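Local coordinates for T cell receptor gamma chain (Monodelphis domestica, PDB 7L15), which forms the gamma chain of a marsupial gamma mu T cell receptor and probably contributes an immunoglobulin variable domain to antigen recognition, at residues L82-L87 against T111-T116; S59-D62 against S66-K69; E150-N155 against G175-G180. All blocks are in the same frame, centred on the assembly; numbering follows the deposited sequence.

Contact 1: residues L82-L87 against T111-T116; sequences LIVSDL and TRLIVT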
loop_
_atom_site.group_PDB
_atom_site.type_symbol
_atom_site.label_atom_id
_atom_site.label_comp_id
_atom_site.label_asym_id
_atom_site.label_seq_id
_atom_site.Cartn_x
_atom_site.Cartn_y
_atom_site.Cartn_z
ATOM N N LEU B 82 0.492 -15.892 -14.715
ATOM C CA LEU B 82 -0.818 -15.600 -15.279
ATOM C C LEU B 82 -0.643 -14.776 -16.548
ATOM O O LEU B 82 -0.016 -13.711 -16.520
ATOM C CB LEU B 82 -1.692 -14.841 -14.274
ATOM C CG LEU B 82 -3.014 -14.265 -14.791
ATOM C CD1 LEU B 82 -4.003 -15.381 -15.101
ATOM C CD2 LEU B 82 -3.612 -13.259 -13.811
ATOM N N ILE B 83 -1.206 -15.252 -17.652
ATOM C CA ILE B 83 -1.187 -14.518 -18.909
ATOM C C ILE B 83 -2.577 -13.970 -19.169
ATOM O O ILE B 83 -3.563 -14.718 -19.128
ATOM C CB ILE B 83 -0.720 -15.391 -20.083
ATOM C CG1 ILE B 83 0.746 -15.777 -19.903
ATOM C CG2 ILE B 83 -0.927 -14.640 -21.401
ATOM C CD1 ILE B 83 1.402 -16.291 -21.173
ATOM N N VAL B 84 -2.650 -12.664 -19.426
ATOM C CA VAL B 84 -3.887 -11.982 -19.762
ATOM C C VAL B 84 -3.746 -11.513 -21.202
ATOM O O VAL B 84 -2.897 -10.665 -21.508
ATOM C CB VAL B 84 -4.166 -10.821 -18.800
ATOM C CG1 VAL B 84 -5.532 -10.205 -19.071
ATOM C CG2 VAL B 84 -4.095 -11.321 -17.382
ATOM N N SER B 85 -4.545 -12.087 -22.094
ATOM C CA SER B 85 -4.409 -11.821 -23.519
ATOM C C SER B 85 -5.313 -10.669 -23.944
ATOM O O SER B 85 -6.241 -10.274 -23.227
ATOM C CB SER B 85 -4.750 -13.067 -24.346
ATOM O OG SER B 85 -4.062 -14.205 -23.866
ATOM N N ASP B 86 -5.023 -10.145 -25.134
ATOM C CA ASP B 86 -5.861 -9.180 -25.845
ATOM C C ASP B 86 -6.340 -8.084 -24.898
ATOM O O ASP B 86 -7.533 -7.835 -24.728
ATOM C CB ASP B 86 -7.042 -9.876 -26.534
ATOM C CG ASP B 86 -7.872 -8.919 -27.392
ATOM O OD1 ASP B 86 -7.291 -8.250 -28.276
ATOM O OD2 ASP B 86 -9.102 -8.824 -27.181
ATOM N N LEU B 87 -5.362 -7.446 -24.267
ATOM C CA LEU B 87 -5.629 -6.471 -23.224
ATOM C C LEU B 87 -6.553 -5.368 -23.717
ATOM O O LEU B 87 -6.435 -4.892 -24.850
ATOM C CB LEU B 87 -4.307 -5.886 -22.734
ATOM C CG LEU B 87 -3.526 -6.955 -21.965
ATOM C CD1 LEU B 87 -2.119 -6.487 -21.646
ATOM C CD2 LEU B 87 -4.278 -7.334 -20.680
ATOM N N THR B 111 0.374 -7.333 -8.495
ATOM C CA THR B 111 0.979 -6.553 -9.558
ATOM C C THR B 111 -0.104 -5.725 -10.237
ATOM O O THR B 111 -1.203 -6.224 -10.503
ATOM C CB THR B 111 1.676 -7.457 -10.576
ATOM O OG1 THR B 111 2.773 -8.132 -9.947
ATOM C CG2 THR B 111 2.237 -6.640 -11.712
ATOM N N ARG B 112 0.186 -4.459 -10.509
ATOM C CA ARG B 112 -0.810 -3.599 -11.133
ATOM C C ARG B 112 -0.668 -3.659 -12.650
ATOM O O ARG B 112 0.373 -3.295 -13.210
ATOM C CB ARG B 112 -0.716 -2.156 -10.644
ATOM C CG ARG B 112 -1.761 -1.245 -11.324
ATOM C CD ARG B 112 -1.763 0.193 -10.785
ATOM N NE ARG B 112 -2.452 0.297 -9.505
ATOM C CZ ARG B 112 -3.777 0.359 -9.368
ATOM N NH1 ARG B 112 -4.560 0.316 -10.445
ATOM N NH2 ARG B 112 -4.320 0.455 -8.158
ATOM N N LEU B 113 -1.725 -4.114 -13.307
ATOM C CA LEU B 113 -1.809 -4.111 -14.754
ATOM C C LEU B 113 -2.416 -2.783 -15.193
ATOM O O LEU B 113 -3.504 -2.411 -14.746
ATOM C CB LEU B 113 -2.648 -5.296 -15.228
ATOM C CG LEU B 113 -2.835 -5.438 -16.723
ATOM C CD1 LEU B 113 -1.470 -5.630 -17.373
ATOM C CD2 LEU B 113 -3.771 -6.616 -17.028
ATOM N N ILE B 114 -1.711 -2.061 -16.048
ATOM C CA ILE B 114 -2.189 -0.787 -16.558
ATOM C C ILE B 114 -2.307 -0.912 -18.063
ATOM O O ILE B 114 -1.300 -1.110 -18.751
ATOM C CB ILE B 114 -1.255 0.369 -16.180
ATOM C CG1 ILE B 114 -1.071 0.428 -14.666
ATOM C CG2 ILE B 114 -1.784 1.688 -16.765
ATOM C CD1 ILE B 114 0.050 1.346 -14.230
ATOM N N VAL B 115 -3.526 -0.809 -18.572
ATOM C CA VAL B 115 -3.769 -0.833 -20.003
ATOM C C VAL B 115 -4.252 0.550 -20.395
ATOM O O VAL B 115 -5.223 1.062 -19.825
ATOM C CB VAL B 115 -4.783 -1.918 -20.394
ATOM C CG1 VAL B 115 -4.788 -2.127 -21.924
ATOM C CG2 VAL B 115 -4.437 -3.209 -19.671
ATOM N N THR B 116 -3.572 1.158 -21.353
ATOM C CA THR B 116 -3.931 2.493 -21.800
ATOM C C THR B 116 -3.965 2.538 -23.319
ATOM O O THR B 116 -3.267 1.780 -24.005
ATOM C CB THR B 116 -2.966 3.554 -21.256
ATOM O OG1 THR B 116 -3.330 4.833 -21.785
ATOM C CG2 THR B 116 -1.560 3.241 -21.656
#
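L87 meets L113 and V115, and two of its parts share the work. Its terminal methyl CD2 lies 3.8 Å from L113 CD2, the two leucine side chains crossing at a slant. Nearer the backbone, L87 CB stands 3.9 Å from V115 CG1 and 4.1 Å from V115 CG2, nearly equidistant from the two valine methyls. The torsions account for the methyl contact: CG of L87 sits beside its own backbone N and anti to the carbonyl carbon (chi1 -70°), whereas L113 has CG anti to N (chi1 180°), and together they bring the two CD2 atoms face to face. A looser apolar approach, V84 CG1 to L113 CD2 at 4.5 Å, adds the last residue of strand 79-84 at the limit of contact.

No hydrogen bond joins the two segments. Their CA atoms are 9.6 Å apart between V84 and L113 and close to 6.8 Å between L87 and V115, so the gap narrows toward the turn. Polar groups are answered by other parts of the domain: L87 pairs through its backbone with K18, and V115 N donates to S92 OG. A21 of strand 21-28 also touches L87 and L113, while Y95 covers L113 from strand 93-101.

All four touching side chains are buried, and their bonds from CA to CB all aim at the partner segment. V84 comes from strand 79-84 of one sheet, L113 and V115 from strand 104-116 of the other, and L87 from the turn after strand 79-84, which closes this end of the apolar core in the beta sandwich of an immunoglobulin V-set domain.

Contact 2: residues S59-D62 against S66-K69; sequences SVPD and SADK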
loop_
_atom_site.group_PDB
_atom_site.type_symbol
_atom_site.label_atom_id
_atom_site.label_comp_id
_atom_site.label_asym_id
_atom_site.label_seq_id
_atom_site.Cartn_x
_atom_site.Cartn_y
_atom_site.Cartn_z
ATOM N N SER B 59 -5.154 -25.145 -15.552
ATOM C CA SER B 59 -5.658 -23.802 -15.288
ATOM C C SER B 59 -7.159 -23.756 -15.555
ATOM O O SER B 59 -7.593 -23.908 -16.702
ATOM C CB SER B 59 -4.930 -22.770 -16.147
ATOM O OG SER B 59 -5.616 -21.533 -16.137
ATOM N N VAL B 60 -7.938 -23.514 -14.502
ATOM C CA VAL B 60 -9.400 -23.562 -14.536
ATOM C C VAL B 60 -9.999 -22.174 -14.330
ATOM O O VAL B 60 -10.019 -21.673 -13.193
ATOM C CB VAL B 60 -9.942 -24.498 -13.450
ATOM C CG1 VAL B 60 -11.447 -24.639 -13.598
ATOM C CG2 VAL B 60 -9.240 -25.830 -13.492
ATOM N N PRO B 61 -10.514 -21.531 -15.376
ATOM C CA PRO B 61 -11.123 -20.206 -15.195
ATOM C C PRO B 61 -12.477 -20.291 -14.503
ATOM O O PRO B 61 -13.216 -21.266 -14.627
ATOM C CB PRO B 61 -11.262 -19.674 -16.629
ATOM C CG PRO B 61 -10.318 -20.512 -17.459
ATOM C CD PRO B 61 -10.283 -21.858 -16.792
ATOM N N ASP B 62 -12.788 -19.251 -13.749
ATOM C CA ASP B 62 -14.079 -19.127 -13.101
ATOM C C ASP B 62 -15.106 -18.629 -14.112
ATOM O O ASP B 62 -14.750 -18.175 -15.197
ATOM C CB ASP B 62 -13.936 -18.210 -11.886
ATOM C CG ASP B 62 -13.335 -18.940 -10.691
ATOM O OD1 ASP B 62 -13.967 -19.905 -10.203
ATOM O OD2 ASP B 62 -12.222 -18.582 -10.270
ATOM N N SER B 66 -12.793 -16.519 -19.888
ATOM C CA SER B 66 -12.470 -17.501 -20.907
ATOM C C SER B 66 -11.014 -17.911 -20.787
ATOM O O SER B 66 -10.152 -17.080 -20.497
ATOM C CB SER B 66 -12.735 -16.931 -22.302
ATOM O OG SER B 66 -12.161 -17.762 -23.301
ATOM N N ALA B 67 -10.738 -19.195 -21.033
ATOM C CA ALA B 67 -9.351 -19.648 -21.072
ATOM C C ALA B 67 -8.559 -18.963 -22.176
ATOM O O ALA B 67 -7.325 -18.922 -22.101
ATOM C CB ALA B 67 -9.299 -21.165 -21.253
ATOM N N ASP B 68 -9.241 -18.427 -23.198
ATOM C CA ASP B 68 -8.571 -17.596 -24.197
ATOM C C ASP B 68 -8.117 -16.266 -23.609
ATOM O O ASP B 68 -7.159 -15.663 -24.106
ATOM C CB ASP B 68 -9.501 -17.315 -25.376
ATOM C CG ASP B 68 -9.917 -18.564 -26.113
ATOM O OD1 ASP B 68 -9.732 -19.679 -25.581
ATOM O OD2 ASP B 68 -10.436 -18.417 -27.240
ATOM N N LYS B 69 -8.798 -15.788 -22.570
ATOM C CA LYS B 69 -8.541 -14.470 -22.000
ATOM C C LYS B 69 -7.532 -14.520 -20.854
ATOM O O LYS B 69 -6.622 -13.690 -20.807
ATOM C CB LYS B 69 -9.869 -13.847 -21.538
ATOM C CG LYS B 69 -9.781 -12.428 -20.978
ATOM C CD LYS B 69 -9.335 -11.414 -22.019
ATOM C CE LYS B 69 -9.179 -10.019 -21.410
ATOM N NZ LYS B 69 -8.663 -9.066 -22.422
#
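Helical backbone torsions at A67 (phi -62°, psi -21°) bend the chain back just where it passes P61, which still has the extended backbone of strand 58-61 and carries its ring toward the bend. In the V-set fold this is the short connection from the edge strand 58-61 of one sheet to strand 70-75 at the edge of the other.

The contact is carried by one corner of the proline ring. P61 CG lies 3.8 Å from both N and CA of A67 and 4.0 Å from its CB, so the ring tip rests against the backbone at the start of the turn as well as against the methyl. It is a small surface contact, burying 96 Å² in all, and no hydrogen bond crosses it.

The turn holds its own shape. K69 N donates to S66 O at 2.8 Å, closing a type I beta turn over A67 and D68. At the ends of the two segments, salt bridges tie D62 to R48 and K69 to D91. A second bond within the turn makes S66 the head of an ST turn: D68 N donates to S66 OG over 3.0 Å, with an N-H...O angle of 146°, somewhat bent.

Contact 3: residues E150-N155 against G175-G180; sequences EDFFPN and GPITGG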
loop_
_atom_site.group_PDB
_atom_site.type_symbol
_atom_site.label_atom_id
_atom_site.label_comp_id
_atom_site.label_asym_id
_atom_site.label_seq_id
_atom_site.Cartn_x
_atom_site.Cartn_y
_atom_site.Cartn_z
ATOM N N GLU B 150 12.044 11.139 -8.589
ATOM C CA GLU B 150 11.277 11.980 -9.495
ATOM C C GLU B 150 11.267 11.460 -10.919
ATOM O O GLU B 150 12.091 10.637 -11.333
ATOM C CB GLU B 150 11.753 13.437 -9.488
ATOM C CG GLU B 150 13.218 13.667 -9.511
ATOM C CD GLU B 150 13.536 15.155 -9.491
ATOM O OE1 GLU B 150 12.750 15.925 -8.888
ATOM O OE2 GLU B 150 14.555 15.552 -10.097
ATOM N N ASP B 151 10.263 11.957 -11.641
ATOM C CA ASP B 151 10.158 11.831 -13.088
ATOM C C ASP B 151 10.073 10.375 -13.534
ATOM O O ASP B 151 10.726 9.970 -14.500
ATOM C CB ASP B 151 11.319 12.542 -13.781
ATOM C CG ASP B 151 11.019 12.836 -15.230
ATOM O OD1 ASP B 151 9.847 13.149 -15.509
ATOM O OD2 ASP B 151 11.933 12.754 -16.083
ATOM N N PHE B 152 9.257 9.573 -12.843
ATOM C CA PHE B 152 9.058 8.193 -13.270
ATOM C C PHE B 152 7.679 8.012 -13.897
ATOM O O PHE B 152 6.782 8.850 -13.754
ATOM C CB PHE B 152 9.293 7.175 -12.127
ATOM C CG PHE B 152 8.488 7.417 -10.859
ATOM C CD1 PHE B 152 7.194 6.956 -10.737
ATOM C CD2 PHE B 152 9.068 8.053 -9.767
ATOM C CE1 PHE B 152 6.465 7.151 -9.557
ATOM C CE2 PHE B 152 8.351 8.254 -8.574
ATOM C CZ PHE B 152 7.050 7.816 -8.474
ATOM N N PHE B 153 7.547 6.916 -14.655
ATOM C CA PHE B 153 6.301 6.503 -15.267
ATOM C C PHE B 153 6.391 4.993 -15.448
ATOM O O PHE B 153 7.409 4.510 -15.962
ATOM C CB PHE B 153 6.038 7.172 -16.614
ATOM C CG PHE B 153 4.713 6.811 -17.200
ATOM C CD1 PHE B 153 4.547 5.631 -17.901
ATOM C CD2 PHE B 153 3.620 7.643 -17.020
ATOM C CE1 PHE B 153 3.309 5.296 -18.411
ATOM C CE2 PHE B 153 2.394 7.319 -17.531
ATOM C CZ PHE B 153 2.232 6.146 -18.225
ATOM N N PRO B 154 5.361 4.226 -15.060
ATOM C CA PRO B 154 4.054 4.657 -14.538
ATOM C C PRO B 154 4.083 5.155 -13.084
ATOM O O PRO B 154 5.149 5.149 -12.472
ATOM C CB PRO B 154 3.213 3.384 -14.648
ATOM C CG PRO B 154 4.207 2.294 -14.378
ATOM C CD PRO B 154 5.516 2.757 -14.998
ATOM N N ASN B 155 2.921 5.572 -12.560
ATOM C CA ASN B 155 2.777 6.101 -11.199
ATOM C C ASN B 155 2.713 5.012 -10.129
ATOM O O ASN B 155 1.878 5.075 -9.229
ATOM C CB ASN B 155 1.537 6.992 -11.133
ATOM C CG ASN B 155 0.246 6.236 -11.438
ATOM O OD1 ASN B 155 0.256 5.202 -12.095
ATOM N ND2 ASN B 155 -0.885 6.768 -10.957
ATOM N N GLY B 175 5.143 10.080 1.285
ATOM C CA GLY B 175 4.190 10.988 0.682
ATOM C C GLY B 175 3.405 10.320 -0.427
ATOM O O GLY B 175 3.698 9.207 -0.866
ATOM N N PRO B 176 2.382 11.011 -0.910
ATOM C CA PRO B 176 1.591 10.470 -2.015
ATOM C C PRO B 176 2.414 10.471 -3.293
ATOM O O PRO B 176 3.411 11.180 -3.417
ATOM C CB PRO B 176 0.422 11.454 -2.113
ATOM C CG PRO B 176 1.077 12.795 -1.784
ATOM C CD PRO B 176 2.124 12.453 -0.709
ATOM N N ILE B 177 1.986 9.667 -4.255
ATOM C CA ILE B 177 2.573 9.740 -5.586
ATOM C C ILE B 177 1.900 10.890 -6.320
ATOM O O ILE B 177 0.683 10.885 -6.513
ATOM C CB ILE B 177 2.414 8.419 -6.341
ATOM C CG1 ILE B 177 3.140 7.312 -5.569
ATOM C CG2 ILE B 177 2.959 8.558 -7.750
ATOM C CD1 ILE B 177 3.176 5.960 -6.242
ATOM N N THR B 178 2.683 11.884 -6.714
ATOM C CA THR B 178 2.152 13.114 -7.278
ATOM C C THR B 178 2.642 13.293 -8.706
ATOM O O THR B 178 3.759 12.904 -9.056
ATOM C CB THR B 178 2.564 14.327 -6.451
ATOM O OG1 THR B 178 3.962 14.574 -6.646
ATOM C CG2 THR B 178 2.308 14.068 -4.976
ATOM N N GLY B 179 1.804 13.887 -9.526
ATOM C CA GLY B 179 2.178 14.146 -10.892
ATOM C C GLY B 179 1.020 13.872 -11.806
ATOM O O GLY B 179 -0.138 13.845 -11.383
ATOM N N GLY B 180 1.353 13.686 -13.073
ATOM C CA GLY B 180 0.353 13.444 -14.094
ATOM C C GLY B 180 1.055 13.257 -15.415
ATOM O O GLY B 180 2.282 13.386 -15.519
#
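I177 lays its longer branch against the backbone carbonyl of N155, CD1 coming within 3.4 Å of N155 O and 4.0 Å of N155 C. Its CG2 methyl, anti to the backbone N, touches two residues at once: N155 CB at 4.0 Å and F152 CE1 at 4.2 Å. The phenyl side chain and that of I177 cross at about a right angle, and the methyl reaches the ring obliquely. The bond from CA to CB of F152 does not aim at I177; with CG between N and the carbonyl carbon (chi1 54°), the far end of the ring comes nearer. No hydrogen bond joins the segments.

The segments lie in a C1-set immunoglobulin domain, where strand 142-152 runs out into the next loop and strand 173-180 forms an edge of the same sheet. Between them in that sheet is strand 183-193, whose Y184 touches F152, N155 and I177. D151 and F152 both face Y184 in a G1 beta bulge, D151 having a positive phi (61°).

Beyond the bulge, the peptide bond from F153 to P154 is cis. P154 O lies in the plane of the F152 ring, at its edge, and accepts a hydrogen bond from H207 NE2. The imidazole of H207 also meets the F152 ring, their planes inclined at about 65°.

Contacts 1 and 2 lie in the V-set domain, with centres about 14 Å apart, and they touch: K69 NZ approaches S85 O at 2.8 Å, a probable hydrogen bond that joins the turn at 66-69 to the loop following strand 79-84. Contact 3 belongs to the C1-set domain. Its centre is about 21 Å from that of contact 1, yet the two meet where I114 CD1 rests 3.8 Å from P154 CB, a direct van der Waals touch between the domains. I114 thus faces away from the V-set core that L113 and V115 help to fill. Contacts 2 and 3 do not touch, with centres about 34 Å and nearest atoms about 19 Å apart.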